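Local structure of MGS-M4 (Unidentified, 4Q3M) at residues A[4-9]-A[178-183]; A[141-146]-A[172-177]; A[185-190]-A[214-219]; A[220-225]-A[251-256]. The protein probably catalyses the nicotinamide-dependent reduction of carbonyl compounds, as a TIM-barrel aldo-keto reductase whose natural substrate is unknown. One frame throughout, in Å; residues are numbered along the deposited sequence.

The four contacts sample an alpha/beta barrel from its bottom to its helical jacket. Contact 3 is the buried one, setting the loop after strand 180-184 against helix 212-222 through apolar groups while its backbone holds a sulfate. Contacts 1 and 4 lie nearer the surface: contact 1 is amide and water chemistry between the N-terminal hairpin and the start of strand 180-184, contact 4 a methionine laid on the carbon parts of charged residues. Contact 2, partly buried, pairs two outer helices by tyrosine packing. Helix 212-222 serves contacts 3 and 4, while helix 168-176 runs from contact 2 into the strand of contact 1.

Contact 1: A[4-9]-A[178-183]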
# COMPACT_ATOMS: atom_id res chain seq x y z
N VAL A 4 -18.52 19.93 3.65
CA VAL A 4 -18.61 19.47 2.27
C VAL A 4 -19.94 18.73 2.10
O VAL A 4 -20.54 18.30 3.08
CB VAL A 4 -17.45 18.53 1.90
CG1 VAL A 4 -16.11 19.23 2.14
CG2 VAL A 4 -17.52 17.24 2.70
N LYS A 5 -20.40 18.59 0.87
CA LYS A 5 -21.60 17.80 0.62
C LYS A 5 -21.31 16.54 -0.18
O LYS A 5 -20.74 16.58 -1.26
CB LYS A 5 -22.67 18.64 -0.08
CG LYS A 5 -22.75 20.08 0.39
CD LYS A 5 -24.19 20.57 0.38
CE LYS A 5 -24.91 20.19 -0.91
NZ LYS A 5 -26.38 20.10 -0.70
N LEU A 6 -21.72 15.41 0.39
CA LEU A 6 -21.53 14.10 -0.22
C LEU A 6 -22.45 13.97 -1.43
O LEU A 6 -23.28 14.84 -1.68
CB LEU A 6 -21.81 13.00 0.81
CG LEU A 6 -21.15 13.25 2.17
CD1 LEU A 6 -21.46 12.13 3.14
CD2 LEU A 6 -19.64 13.43 2.02
N ASN A 7 -22.31 12.88 -2.18
CA ASN A 7 -23.04 12.71 -3.44
C ASN A 7 -24.56 12.61 -3.26
O ASN A 7 -25.30 12.66 -4.24
CB ASN A 7 -22.52 11.49 -4.19
CG ASN A 7 -22.66 10.19 -3.40
OD1 ASN A 7 -23.70 9.92 -2.81
ND2 ASN A 7 -21.60 9.39 -3.40
N ASN A 8 -25.01 12.47 -2.02
CA ASN A 8 -26.44 12.43 -1.73
C ASN A 8 -26.92 13.74 -1.11
O ASN A 8 -27.95 13.79 -0.45
CB ASN A 8 -26.77 11.26 -0.80
CG ASN A 8 -26.18 11.44 0.59
OD1 ASN A 8 -25.16 12.11 0.77
ND2 ASN A 8 -26.83 10.84 1.58
N ASN A 9 -26.13 14.80 -1.34
CA ASN A 9 -26.43 16.15 -0.86
C ASN A 9 -26.42 16.29 0.66
O ASN A 9 -26.88 17.29 1.20
CB ASN A 9 -27.77 16.64 -1.41
CG ASN A 9 -27.86 16.53 -2.92
OD1 ASN A 9 -26.90 16.81 -3.63
ND2 ASN A 9 -29.02 16.12 -3.41
N ASN A 178 -17.11 10.65 -7.55
CA ASN A 178 -17.96 11.32 -6.57
C ASN A 178 -17.88 10.71 -5.18
O ASN A 178 -18.89 10.58 -4.49
CB ASN A 178 -19.41 11.33 -7.05
CG ASN A 178 -19.53 11.69 -8.52
OD1 ASN A 178 -19.37 12.85 -8.90
ND2 ASN A 178 -19.82 10.70 -9.35
N ILE A 179 -16.67 10.33 -4.77
CA ILE A 179 -16.44 9.80 -3.44
C ILE A 179 -15.64 10.79 -2.61
O ILE A 179 -14.55 11.21 -3.00
CB ILE A 179 -15.70 8.45 -3.49
CG1 ILE A 179 -16.48 7.44 -4.33
CG2 ILE A 179 -15.46 7.92 -2.08
CD1 ILE A 179 -15.78 6.11 -4.49
N GLN A 180 -16.18 11.18 -1.46
CA GLN A 180 -15.49 12.11 -0.58
C GLN A 180 -14.38 11.40 0.18
O GLN A 180 -14.63 10.57 1.04
CB GLN A 180 -16.46 12.76 0.41
CG GLN A 180 -15.78 13.65 1.44
CD GLN A 180 -15.10 14.85 0.81
OE1 GLN A 180 -15.66 15.50 -0.07
NE2 GLN A 180 -13.89 15.16 1.27
N LEU A 181 -13.13 11.74 -0.15
CA LEU A 181 -11.99 11.16 0.54
C LEU A 181 -11.87 11.78 1.93
O LEU A 181 -11.92 13.00 2.09
CB LEU A 181 -10.70 11.37 -0.25
CG LEU A 181 -9.50 10.57 0.24
CD1 LEU A 181 -8.81 9.87 -0.93
CD2 LEU A 181 -8.52 11.47 0.98
N GLU A 182 -11.72 10.92 2.93
CA GLU A 182 -11.55 11.37 4.31
C GLU A 182 -10.19 10.92 4.83
O GLU A 182 -9.79 9.78 4.63
CB GLU A 182 -12.68 10.82 5.19
CG GLU A 182 -12.70 11.39 6.60
CD GLU A 182 -13.85 10.85 7.43
OE1 GLU A 182 -14.38 9.78 7.07
OE2 GLU A 182 -14.22 11.50 8.43
N ALA A 183 -9.49 11.82 5.50
CA ALA A 183 -8.14 11.54 5.95
C ALA A 183 -8.09 11.23 7.44
O ALA A 183 -8.42 12.08 8.27
CB ALA A 183 -7.22 12.71 5.64
O HOH W 1 -18.13 15.25 -1.04
O HOH W 2 -19.59 11.51 -1.64
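Leu6 and Gln180 meet at about a right angle, Leu6 CD2 lying 3.6 Å from Gln180 CB. This is the close-packed part of the contact. Leu6 is buried and also touches Met12, Ala132 and Val156, while the side chains of Val4 and Gln180 come at each other from opposite directions, Val4 CG2 3.8 Å from Gln180 OE1. The glutamine meets both because its CG stands anti to the backbone N (chi1 175°) and the chain then bends. Both atoms of its amide are bonded: Gln180 NE2 donates to Leu181 O at 3.0 Å, a bent bond from above the carbonyl plane, and also to Glu224 O, and Gln180 OE1 takes a bond of 2.7 Å from water 1, which also donates to Lys5 O. Cut back to alanine, Gln180 would probably leave Val4 CG2 without its partner and Leu6 with less packing, water 1 and Glu224 O each being short of a bond.

The other end is looser and more open to solvent. Asn7 ND2 gives a nearly straight bond to Asn178 O (3.2 Å, 164° at the hydrogen), and water 2 fills in beside it, accepting from Asn7 N and donating to Asn178 O. Asn178 is the C-prime residue of the Schellman motif ending helix 168-176. The hairpin of strands 3-5 and 11-13, which in aldo-keto reductases closes the bottom of the barrel, is joined to the start of strand 180-184 largely through amides and water, consistent with a seam relying on matched donors and acceptors as well as on Leu6 and Val4 packing.

Contact 2: A[141-146]-A[172-177]; sequences HHLMYL and DYCKKN
Two neighbouring helices of the barrel's outer layer, each following a strand of the parallel sheet, meet where Leu143 and Met144 receive the ring of Tyr173. The axes of segments 141-146 and 172-176 run 12° apart in direction and are 11.3 Å apart at their closest, a spacing bridged by the tyrosine. With CG anti to the backbone N (chi1 173°), Tyr173 is directed across to helix 140-149. Leu143 slides past it in the opposite direction and meets the ring at its edge, near the ring plane: Leu143 CB is 3.5 Å from Tyr173 CE2, and Leu143 CD1 touches the same carbon. That methyl also reaches the second helix directly, at 3.8 Å from Cys174 SG. Met144 crosses the tyrosine at about a right angle, and its CG comes within 3.8 Å of Tyr173 CZ.

Such side-by-side packing of successive helices builds the outer ring of a TIM barrel, here with strand 156-160 beneath: Leu143 and Cys174 both touch Asn157 of that strand. On the far flank of the ring, Asn177 ND2 lies 3.2 Å above the plane of Tyr173, offset toward the rim, and gives a straight bond of 2.8 Å to Tyr173 O, so the first nonhelical residue of its segment covers part of one ring face. Val140 and Met147 also touch the ring, and Met144 continues outward to pack on Met144 of the second subunit.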
# COMPACT_ATOMS: atom_id res chain seq x y z
N HIS A 141 -9.08 -0.59 -6.76
CA HIS A 141 -9.78 -1.75 -7.30
C HIS A 141 -10.89 -2.23 -6.37
O HIS A 141 -11.84 -2.87 -6.82
CB HIS A 141 -8.80 -2.89 -7.59
CG HIS A 141 -7.97 -3.31 -6.41
ND1 HIS A 141 -6.90 -2.57 -5.95
CD2 HIS A 141 -8.05 -4.40 -5.61
CE1 HIS A 141 -6.36 -3.19 -4.91
NE2 HIS A 141 -7.04 -4.30 -4.68
N HIS A 142 -10.78 -1.91 -5.09
CA HIS A 142 -11.85 -2.20 -4.14
C HIS A 142 -13.04 -1.29 -4.42
O HIS A 142 -14.19 -1.71 -4.37
CB HIS A 142 -11.37 -2.02 -2.70
CG HIS A 142 -10.19 -2.86 -2.35
ND1 HIS A 142 -9.23 -2.45 -1.45
CD2 HIS A 142 -9.80 -4.08 -2.79
CE1 HIS A 142 -8.30 -3.39 -1.34
NE2 HIS A 142 -8.62 -4.39 -2.14
N LEU A 143 -12.75 -0.02 -4.71
CA LEU A 143 -13.78 0.96 -5.01
C LEU A 143 -14.46 0.66 -6.34
O LEU A 143 -15.67 0.81 -6.47
CB LEU A 143 -13.20 2.37 -5.02
CG LEU A 143 -12.64 2.88 -3.69
CD1 LEU A 143 -12.01 4.25 -3.86
CD2 LEU A 143 -13.73 2.91 -2.63
N MET A 144 -13.67 0.22 -7.33
CA MET A 144 -14.20 -0.12 -8.64
C MET A 144 -15.27 -1.21 -8.54
O MET A 144 -16.25 -1.19 -9.28
CB MET A 144 -13.08 -0.58 -9.58
CG MET A 144 -12.05 0.49 -9.90
SD MET A 144 -11.04 0.12 -11.35
CE MET A 144 -10.19 -1.36 -10.83
N TYR A 145 -15.06 -2.14 -7.62
CA TYR A 145 -16.01 -3.23 -7.42
C TYR A 145 -17.32 -2.72 -6.83
O TYR A 145 -18.40 -3.16 -7.24
CB TYR A 145 -15.40 -4.30 -6.51
CG TYR A 145 -16.28 -5.52 -6.33
CD1 TYR A 145 -16.28 -6.54 -7.28
CD2 TYR A 145 -17.10 -5.66 -5.22
CE1 TYR A 145 -17.08 -7.66 -7.12
CE2 TYR A 145 -17.89 -6.78 -5.05
CZ TYR A 145 -17.88 -7.77 -6.01
OH TYR A 145 -18.67 -8.88 -5.84
N LEU A 146 -17.22 -1.88 -5.84
CA LEU A 146 -18.37 -1.24 -5.27
C LEU A 146 -19.12 -0.28 -6.22
O LEU A 146 -20.32 -0.28 -6.25
CB LEU A 146 -17.93 -0.56 -3.98
CG LEU A 146 -18.52 -1.00 -2.66
CD1 LEU A 146 -18.61 -2.50 -2.55
CD2 LEU A 146 -17.70 -0.47 -1.54
N ASP A 172 -7.78 11.63 -6.71
CA ASP A 172 -8.30 11.94 -8.03
C ASP A 172 -9.34 10.92 -8.47
O ASP A 172 -10.37 11.28 -9.03
CB ASP A 172 -7.17 12.01 -9.06
CG ASP A 172 -6.37 13.29 -8.96
OD1 ASP A 172 -6.88 14.27 -8.36
OD2 ASP A 172 -5.24 13.33 -9.49
N TYR A 173 -9.07 9.64 -8.20
CA TYR A 173 -10.02 8.59 -8.54
C TYR A 173 -11.35 8.79 -7.83
O TYR A 173 -12.41 8.72 -8.45
CB TYR A 173 -9.46 7.20 -8.20
CG TYR A 173 -10.48 6.10 -8.38
CD1 TYR A 173 -10.71 5.54 -9.63
CD2 TYR A 173 -11.23 5.64 -7.30
CE1 TYR A 173 -11.66 4.55 -9.80
CE2 TYR A 173 -12.17 4.64 -7.46
CZ TYR A 173 -12.38 4.10 -8.71
OH TYR A 173 -13.32 3.11 -8.87
N CYS A 174 -11.29 9.04 -6.53
CA CYS A 174 -12.49 9.25 -5.73
C CYS A 174 -13.29 10.44 -6.23
O CYS A 174 -14.51 10.36 -6.36
CB CYS A 174 -12.12 9.45 -4.25
SG CYS A 174 -11.46 7.97 -3.44
N LYS A 175 -12.60 11.54 -6.53
CA LYS A 175 -13.25 12.75 -7.02
C LYS A 175 -13.93 12.51 -8.37
O LYS A 175 -14.99 13.07 -8.64
CB LYS A 175 -12.25 13.90 -7.13
CG LYS A 175 -11.92 14.57 -5.81
CD LYS A 175 -11.17 15.87 -6.01
CE LYS A 175 -9.80 15.63 -6.63
NZ LYS A 175 -9.10 16.91 -6.94
N LYS A 176 -13.32 11.68 -9.20
CA LYS A 176 -13.90 11.34 -10.49
C LYS A 176 -15.15 10.48 -10.32
O LYS A 176 -16.06 10.51 -11.15
CB LYS A 176 -12.89 10.60 -11.38
CG LYS A 176 -11.76 11.48 -11.89
CD LYS A 176 -10.82 10.70 -12.80
CE LYS A 176 -9.70 11.58 -13.33
NZ LYS A 176 -8.79 10.84 -14.25
N ASN A 177 -15.20 9.72 -9.23
CA ASN A 177 -16.32 8.84 -8.95
C ASN A 177 -17.21 9.35 -7.82
O ASN A 177 -17.95 8.58 -7.21
CB ASN A 177 -15.82 7.43 -8.64
CG ASN A 177 -15.18 6.75 -9.84
OD1 ASN A 177 -15.86 6.09 -10.62
ND2 ASN A 177 -13.88 6.93 -9.98

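Contact 3: A[185-190]-A[214-219]; sequences APLMSH and QIAIRW. With SO4 (sulfate ion), chain G.
Pro186 and Leu187 form the middle of a type I turn from Ala185 to Met188, closed by Met188 N to Ala185 O at 3.1 Å, and the turn lies against one side of helix 212-222. The nearest backbone pair is Pro186 with Ile217, 6.7 Å between their CA atoms. The contact is carried by few atoms. Leu187, its CG beside the backbone N and anti to the carbonyl carbon (chi1 -59°), brings one methyl to the helix: Leu187 CD2 rests 4.3 Å from Ala216 CB and 4.2 Å from Ile217 CG1, so a single branch bridges two successive helix residues. The carbonyl of the proline comes nearest, Pro186 O being 4.0 Å from Ala216 CB. Leu195 of helix 192-196 covers Ala216 as well, and Ile192 packs on Leu187.

The side of the turn that carries its N-H groups binds a sulfate, probably from the crystallisation liquor. One oxygen is gripped twice: Leu187 N donates to SO4 O4 at 2.8 Å with a bent geometry of 133° at the hydrogen, and Ser189 N donates to the same SO4 O4 at 2.8 Å and 150°. Lys230 N supplies a further bond to the ion. In aldo-keto reductases the loop after this strand receives the phosphates of the nicotinamide cofactor, and the sulfate probably marks that position. The chemistry thus has two parts: one leucine methyl and a carbonyl seat the turn on the helix, while backbone rather than side-chain N-H groups hold the anion.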
# COMPACT_ATOMS: atom_id res chain seq x y z
N ALA A 185 -5.35 9.70 10.54
CA ALA A 185 -3.94 9.93 10.84
C ALA A 185 -3.38 11.15 10.10
O ALA A 185 -2.35 11.04 9.43
CB ALA A 185 -3.12 8.69 10.52
N PRO A 186 -4.04 12.31 10.21
CA PRO A 186 -3.54 13.47 9.46
C PRO A 186 -2.26 14.04 10.08
O PRO A 186 -1.53 14.77 9.41
CB PRO A 186 -4.69 14.47 9.57
CG PRO A 186 -5.32 14.16 10.87
CD PRO A 186 -5.21 12.67 11.04
N LEU A 187 -2.01 13.70 11.34
CA LEU A 187 -0.78 14.12 12.01
C LEU A 187 0.20 12.96 12.07
O LEU A 187 1.07 12.92 12.94
CB LEU A 187 -1.09 14.64 13.41
CG LEU A 187 -2.05 15.82 13.50
CD1 LEU A 187 -2.11 16.38 14.91
CD2 LEU A 187 -1.66 16.91 12.51
N MET A 188 0.04 12.01 11.14
CA MET A 188 0.91 10.84 11.02
C MET A 188 0.89 9.95 12.26
O MET A 188 1.82 9.16 12.48
CB MET A 188 2.35 11.26 10.70
CG MET A 188 2.52 11.85 9.31
SD MET A 188 4.24 12.24 8.92
CE MET A 188 4.98 10.61 9.02
N SER A 189 -0.17 10.07 13.06
CA SER A 189 -0.40 9.21 14.23
C SER A 189 0.82 9.07 15.14
O SER A 189 1.42 10.07 15.53
CB SER A 189 -0.85 7.81 13.77
OG SER A 189 -1.02 6.95 14.87
N HIS A 190 1.17 7.83 15.47
CA HIS A 190 2.28 7.55 16.38
C HIS A 190 3.62 7.94 15.76
O HIS A 190 4.63 8.01 16.46
CB HIS A 190 2.29 6.07 16.76
CG HIS A 190 2.48 5.14 15.60
ND1 HIS A 190 3.72 4.73 15.17
CD2 HIS A 190 1.58 4.55 14.78
CE1 HIS A 190 3.58 3.92 14.13
NE2 HIS A 190 2.29 3.79 13.88
N GLN A 214 -1.53 22.30 12.89
CA GLN A 214 -2.53 23.20 12.32
C GLN A 214 -2.33 23.36 10.82
O GLN A 214 -3.29 23.52 10.06
CB GLN A 214 -2.48 24.57 12.99
CG GLN A 214 -3.02 24.59 14.41
CD GLN A 214 -2.90 25.96 15.05
OE1 GLN A 214 -1.91 26.66 14.86
NE2 GLN A 214 -3.91 26.34 15.82
N ILE A 215 -1.07 23.32 10.40
CA ILE A 215 -0.71 23.40 9.00
C ILE A 215 -1.15 22.17 8.21
O ILE A 215 -1.86 22.29 7.21
CB ILE A 215 0.81 23.56 8.85
CG1 ILE A 215 1.25 24.96 9.29
CG2 ILE A 215 1.24 23.22 7.43
CD1 ILE A 215 0.28 26.06 8.90
N ALA A 216 -0.73 21.00 8.68
CA ALA A 216 -1.04 19.74 8.01
C ALA A 216 -2.55 19.56 7.87
O ALA A 216 -3.03 19.00 6.89
CB ALA A 216 -0.44 18.57 8.77
N ILE A 217 -3.28 20.04 8.87
CA ILE A 217 -4.73 19.99 8.86
C ILE A 217 -5.29 20.92 7.79
O ILE A 217 -6.14 20.51 6.99
CB ILE A 217 -5.31 20.36 10.23
CG1 ILE A 217 -4.87 19.34 11.28
CG2 ILE A 217 -6.83 20.44 10.17
CD1 ILE A 217 -5.21 19.74 12.69
N ARG A 218 -4.81 22.16 7.76
CA ARG A 218 -5.27 23.15 6.79
C ARG A 218 -4.98 22.71 5.36
O ARG A 218 -5.79 22.93 4.46
CB ARG A 218 -4.61 24.50 7.05
CG ARG A 218 -5.07 25.60 6.10
CD ARG A 218 -6.57 25.81 6.20
NE ARG A 218 -7.09 26.60 5.08
CZ ARG A 218 -8.37 26.92 4.93
NH1 ARG A 218 -9.27 26.52 5.82
NH2 ARG A 218 -8.76 27.64 3.89
N TRP A 219 -3.82 22.10 5.16
CA TRP A 219 -3.42 21.61 3.85
C TRP A 219 -4.44 20.61 3.30
O TRP A 219 -4.76 20.62 2.11
CB TRP A 219 -2.03 20.98 3.92
CG TRP A 219 -1.65 20.17 2.73
CD1 TRP A 219 -1.32 20.65 1.49
CD2 TRP A 219 -1.55 18.75 2.65
NE1 TRP A 219 -1.02 19.60 0.65
CE2 TRP A 219 -1.15 18.42 1.34
CE3 TRP A 219 -1.75 17.71 3.57
CZ2 TRP A 219 -0.96 17.11 0.92
CZ3 TRP A 219 -1.56 16.41 3.16
CH2 TRP A 219 -1.17 16.12 1.84
S SO4 G . -3.52 11.67 14.24
O1 SO4 G . -2.89 11.61 15.55
O2 SO4 G . -4.43 10.54 14.08
O3 SO4 G . -4.27 12.92 14.11
O4 SO4 G . -2.49 11.61 13.20

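Contact 4: A[220-225]-A[251-256]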
# COMPACT_ATOMS: atom_id res chain seq x y z
N LEU A 220 -4.96 19.76 4.18
CA LEU A 220 -6.01 18.83 3.81
C LEU A 220 -7.32 19.57 3.53
O LEU A 220 -8.06 19.22 2.61
CB LEU A 220 -6.22 17.79 4.91
CG LEU A 220 -5.10 16.76 5.07
CD1 LEU A 220 -5.30 15.93 6.32
CD2 LEU A 220 -5.02 15.86 3.84
N ILE A 221 -7.59 20.59 4.33
CA ILE A 221 -8.76 21.45 4.13
C ILE A 221 -8.72 22.10 2.75
O ILE A 221 -9.73 22.15 2.05
CB ILE A 221 -8.85 22.55 5.20
CG1 ILE A 221 -8.88 21.96 6.61
CG2 ILE A 221 -10.07 23.42 4.97
CD1 ILE A 221 -10.11 21.15 6.89
N GLU A 222 -7.54 22.58 2.38
CA GLU A 222 -7.36 23.23 1.08
C GLU A 222 -7.62 22.27 -0.07
O GLU A 222 -8.07 22.67 -1.14
CB GLU A 222 -5.94 23.81 0.97
CG GLU A 222 -5.61 24.89 2.00
CD GLU A 222 -6.31 26.22 1.73
OE1 GLU A 222 -6.97 26.35 0.67
OE2 GLU A 222 -6.20 27.13 2.57
N ARG A 223 -7.33 20.99 0.16
CA ARG A 223 -7.54 19.96 -0.86
C ARG A 223 -8.96 19.41 -0.83
O ARG A 223 -9.24 18.39 -1.46
CB ARG A 223 -6.55 18.81 -0.67
CG ARG A 223 -5.09 19.19 -0.91
CD ARG A 223 -4.20 17.97 -0.70
NE ARG A 223 -4.52 16.90 -1.64
CZ ARG A 223 -4.13 15.64 -1.49
NH1 ARG A 223 -3.40 15.29 -0.43
NH2 ARG A 223 -4.46 14.72 -2.39
N GLU A 224 -9.84 20.09 -0.11
CA GLU A 224 -11.24 19.68 0.04
C GLU A 224 -11.35 18.25 0.57
O GLU A 224 -12.20 17.48 0.13
CB GLU A 224 -11.99 19.82 -1.28
CG GLU A 224 -12.09 21.25 -1.78
CD GLU A 224 -12.87 21.37 -3.08
OE1 GLU A 224 -12.98 20.36 -3.80
OE2 GLU A 224 -13.36 22.48 -3.38
N ILE A 225 -10.48 17.91 1.51
CA ILE A 225 -10.49 16.58 2.13
C ILE A 225 -10.94 16.66 3.58
O ILE A 225 -10.44 17.48 4.35
CB ILE A 225 -9.09 15.93 2.07
CG1 ILE A 225 -8.69 15.65 0.62
CG2 ILE A 225 -9.06 14.64 2.88
CD1 ILE A 225 -7.34 14.98 0.48
N GLU A 251 2.19 28.77 -3.48
CA GLU A 251 3.58 28.38 -3.25
C GLU A 251 3.70 27.53 -1.98
O GLU A 251 4.60 26.70 -1.88
CB GLU A 251 4.49 29.61 -3.16
CG GLU A 251 4.72 30.14 -1.75
CD GLU A 251 5.85 31.15 -1.69
OE1 GLU A 251 6.46 31.30 -0.61
OE2 GLU A 251 6.12 31.80 -2.72
N ASP A 252 2.79 27.73 -1.04
CA ASP A 252 2.74 26.90 0.16
C ASP A 252 2.35 25.48 -0.22
O ASP A 252 3.01 24.52 0.17
CB ASP A 252 1.75 27.46 1.18
CG ASP A 252 2.30 28.65 1.94
OD1 ASP A 252 3.53 28.76 2.07
OD2 ASP A 252 1.49 29.48 2.40
N MET A 253 1.28 25.36 -1.00
CA MET A 253 0.76 24.07 -1.43
C MET A 253 1.78 23.29 -2.24
O MET A 253 1.90 22.07 -2.10
CB MET A 253 -0.52 24.26 -2.25
CG MET A 253 -1.67 24.86 -1.45
SD MET A 253 -2.20 23.77 -0.12
CE MET A 253 -2.83 22.38 -1.05
N LYS A 254 2.53 23.99 -3.09
CA LYS A 254 3.55 23.36 -3.91
C LYS A 254 4.77 23.00 -3.07
O LYS A 254 5.54 22.11 -3.43
CB LYS A 254 3.94 24.27 -5.08
CG LYS A 254 3.95 23.56 -6.42
CD LYS A 254 2.63 22.85 -6.67
CE LYS A 254 2.61 22.17 -8.03
NZ LYS A 254 1.70 20.99 -8.05
N SER A 255 4.94 23.70 -1.96
CA SER A 255 6.03 23.42 -1.03
C SER A 255 5.69 22.21 -0.16
O SER A 255 6.56 21.41 0.18
CB SER A 255 6.32 24.63 -0.15
OG SER A 255 7.54 24.47 0.56
N ILE A 256 4.41 22.08 0.18
CA ILE A 256 3.92 20.94 0.94
C ILE A 256 3.87 19.70 0.05
O ILE A 256 4.02 18.57 0.53
CB ILE A 256 2.52 21.21 1.54
CG1 ILE A 256 2.56 22.43 2.47
CG2 ILE A 256 1.99 20.00 2.30
CD1 ILE A 256 1.26 22.70 3.19
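Glu222 OE2, at the far end of the side chain whose CB meets Met253, is gripped by three groups: Arg218 NE in a salt bridge, Leu248 N and Thr247 OG1. The three together would be expected to keep the carboxylate charged and fix its rotation. The chain bends at chi2 (-73°) to reach them, and its carbon stem is what faces the neighbouring helix.

From helix 250-257 comes Met253, with its own chain bent at chi2 and chi3. Met253 SD lies 3.9 Å from Glu222 CB, and the methyl bends on so that Met253 CE is 4.0 Å from Glu222 CB and 3.9 Å from Arg223 CG. The two aliphatic stems thus receive a sulfur and a methyl, while the charged ends are directed elsewhere. Arg223 NH1 bonds to Gln166 O, and its guanidinium has Ile225 CD1 over its centre, 3.8 Å above the plane.

These residues close helix 212-222 of the barrel's outer layer. Glu224, with positive phi, is the C-prime residue of a Schellman motif, in which Ile225 N bonds to Leu220 O at 3.0 Å and Glu224 N to Ile221 O at 3.0 Å; the chain then turns inward to strand 226-227. Helix 250-257 comes up to the end of helix 212-222, and Met253 is the residue by which it reaches both Glu222 and Arg223. With an alanine in its place, those two stems would probably lose their cover and the indole of Trp219 a packing partner. Ile256 packs on the same indole.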